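Long-range contact in glutathione S-transferase (PDB 2DSA), which probably acts as a glutathione transferase and reductively dechlorinates metabolites of polychlorinated biphenyls: residues L18-L23 against G186-V191. Residues are numbered along the deposited sequence; the frame is centred on the assembly and turned at random.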
loop_
_atom_site.group_PDB
_atom_site.type_symbol
_atom_site.label_atom_id
_atom_site.label_comp_id
_atom_site.label_asym_id
_atom_site.label_seq_id
_atom_site.Cartn_x
_atom_site.Cartn_y
_atom_site.Cartn_z
ATOM N N LEU A 18 -12.828 -0.137 -13.818
ATOM C CA LEU A 18 -13.919 -0.985 -14.326
ATOM C C LEU A 18 -14.455 -0.502 -15.677
ATOM O O LEU A 18 -14.688 -1.317 -16.575
ATOM C CB LEU A 18 -15.060 -1.074 -13.308
ATOM C CG LEU A 18 -14.756 -1.903 -12.059
ATOM C CD1 LEU A 18 -15.671 -1.550 -10.894
ATOM C CD2 LEU A 18 -14.840 -3.396 -12.380
ATOM N N ARG A 19 -14.628 0.812 -15.830
ATOM C CA ARG A 19 -15.108 1.404 -17.088
ATOM C C ARG A 19 -14.063 1.347 -18.181
ATOM O O ARG A 19 -14.393 1.093 -19.335
ATOM C CB ARG A 19 -15.561 2.851 -16.882
ATOM C CG ARG A 19 -16.776 2.939 -16.014
ATOM C CD ARG A 19 -17.389 4.305 -16.061
ATOM N NE ARG A 19 -18.564 4.325 -15.192
ATOM C CZ ARG A 19 -19.821 4.166 -15.605
ATOM N NH1 ARG A 19 -20.095 4.012 -16.899
ATOM N NH2 ARG A 19 -20.806 4.179 -14.716
ATOM N N GLU A 20 -12.806 1.574 -17.812
ATOM C CA GLU A 20 -11.700 1.400 -18.741
ATOM C C GLU A 20 -11.649 -0.043 -19.259
ATOM O O GLU A 20 -11.404 -0.273 -20.440
ATOM C CB GLU A 20 -10.361 1.797 -18.096
ATOM C CG GLU A 20 -10.134 3.296 -17.934
ATOM C CD GLU A 20 -9.876 4.037 -19.254
ATOM O OE1 GLU A 20 -9.506 3.419 -20.279
ATOM O OE2 GLU A 20 -10.037 5.272 -19.265
ATOM N N ALA A 21 -11.901 -0.999 -18.365
ATOM C CA ALA A 21 -11.880 -2.418 -18.686
ATOM C C ALA A 21 -13.096 -2.837 -19.518
ATOM O O ALA A 21 -13.061 -3.871 -20.191
ATOM C CB ALA A 21 -11.823 -3.239 -17.414
ATOM N N GLY A 22 -14.165 -2.047 -19.447
ATOM C CA GLY A 22 -15.415 -2.365 -20.144
ATOM C C GLY A 22 -16.251 -3.447 -19.483
ATOM O O GLY A 22 -17.074 -4.069 -20.151
ATOM N N LEU A 23 -16.057 -3.665 -18.178
ATOM C CA LEU A 23 -16.725 -4.752 -17.438
ATOM C C LEU A 23 -18.125 -4.366 -16.961
ATOM O O LEU A 23 -18.416 -3.172 -16.778
ATOM C CB LEU A 23 -15.887 -5.203 -16.231
ATOM C CG LEU A 23 -14.484 -5.779 -16.445
ATOM C CD1 LEU A 23 -13.822 -6.096 -15.114
ATOM C CD2 LEU A 23 -14.481 -7.018 -17.331
ATOM N N GLY A 186 -7.896 12.888 -17.325
ATOM C CA GLY A 186 -9.251 13.384 -17.116
ATOM C C GLY A 186 -10.055 13.508 -18.387
ATOM O O GLY A 186 -11.290 13.566 -18.338
ATOM N N GLY A 187 -9.350 13.542 -19.519
ATOM C CA GLY A 187 -9.952 13.683 -20.840
ATOM C C GLY A 187 -10.401 12.378 -21.487
ATOM O O GLY A 187 -10.994 12.396 -22.571
ATOM N N ARG A 188 -10.114 11.250 -20.828
ATOM C CA ARG A 188 -10.564 9.925 -21.262
ATOM C C ARG A 188 -12.061 9.722 -21.026
ATOM O O ARG A 188 -12.604 10.177 -20.010
ATOM C CB ARG A 188 -9.778 8.842 -20.522
ATOM C CG ARG A 188 -8.297 8.890 -20.786
ATOM C CD ARG A 188 -7.562 7.882 -19.967
ATOM N NE ARG A 188 -7.792 6.528 -20.452
ATOM C CZ ARG A 188 -7.122 5.968 -21.453
ATOM N NH1 ARG A 188 -6.176 6.641 -22.086
ATOM N NH2 ARG A 188 -7.397 4.731 -21.822
ATOM N N GLU A 189 -12.724 9.026 -21.954
ATOM C CA GLU A 189 -14.194 8.843 -21.880
ATOM C C GLU A 189 -14.675 8.044 -20.655
ATOM O O GLU A 189 -15.726 8.347 -20.106
ATOM C CB GLU A 189 -14.801 8.315 -23.202
ATOM C CG GLU A 189 -13.933 7.309 -23.963
ATOM C CD GLU A 189 -14.494 6.915 -25.352
ATOM O OE1 GLU A 189 -13.768 7.123 -26.363
ATOM O OE2 GLU A 189 -15.646 6.392 -25.426
ATOM N N ALA A 190 -13.895 7.050 -20.223
ATOM C CA ALA A 190 -14.187 6.294 -18.995
ATOM C C ALA A 190 -14.035 7.144 -17.733
ATOM O O ALA A 190 -14.816 7.013 -16.795
ATOM C CB ALA A 190 -13.315 5.058 -18.904
ATOM N N VAL A 191 -13.032 8.020 -17.708
ATOM C CA VAL A 191 -12.853 8.927 -16.565
ATOM C C VAL A 191 -14.043 9.890 -16.443
ATOM O O VAL A 191 -14.637 10.013 -15.370
ATOM C CB VAL A 191 -11.512 9.700 -16.628
ATOM C CG1 VAL A 191 -11.446 10.742 -15.520
ATOM C CG2 VAL A 191 -10.330 8.743 -16.524
HETATM O O HOH W 1 -11.501 5.793 -21.650
#
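Ala-190 sets its methyl group against the side chain of Glu-20, with CB 3.3 Å from Glu-20 OE2 and 3.8 Å from Glu-20 CG. The same methyl meets Arg-19, CB to CB at 3.7 Å. Glu-20 is bent at chi2 (-71°), and this places its CD 3.6 Å from Ala-190 CB. Its carboxylate forms a two-bond salt bridge with Arg-188. Arg-188 NE donates to Glu-20 OE2 at 2.8 Å, and Arg-188 NH2 donates to Glu-20 OE1 at 2.9 Å. Both bonds are nearly straight. The carboxylate lies at the guanidinium edge, but the two planes are 39° apart, and both nitrogens approach from above the carboxylate plane. The contact joins the two domains of the glutathione transferase fold: helix 12-21 belongs to the thioredoxin-like N-terminal domain, helix 189-197 to the C-terminal part of the chain. Arg-188 is the N-cap residue of the latter helix. In its first turn, Ala-190 N donates to a water. That water donates to Glu-20 OE2 at 2.8 Å, so two donors grip this oxygen. The extended Arg-19 side chain passes Ala-190 and also touches Ser-193, Ala-194 and Ala-197; its NE is hydrogen-bonded to His-15 NE2.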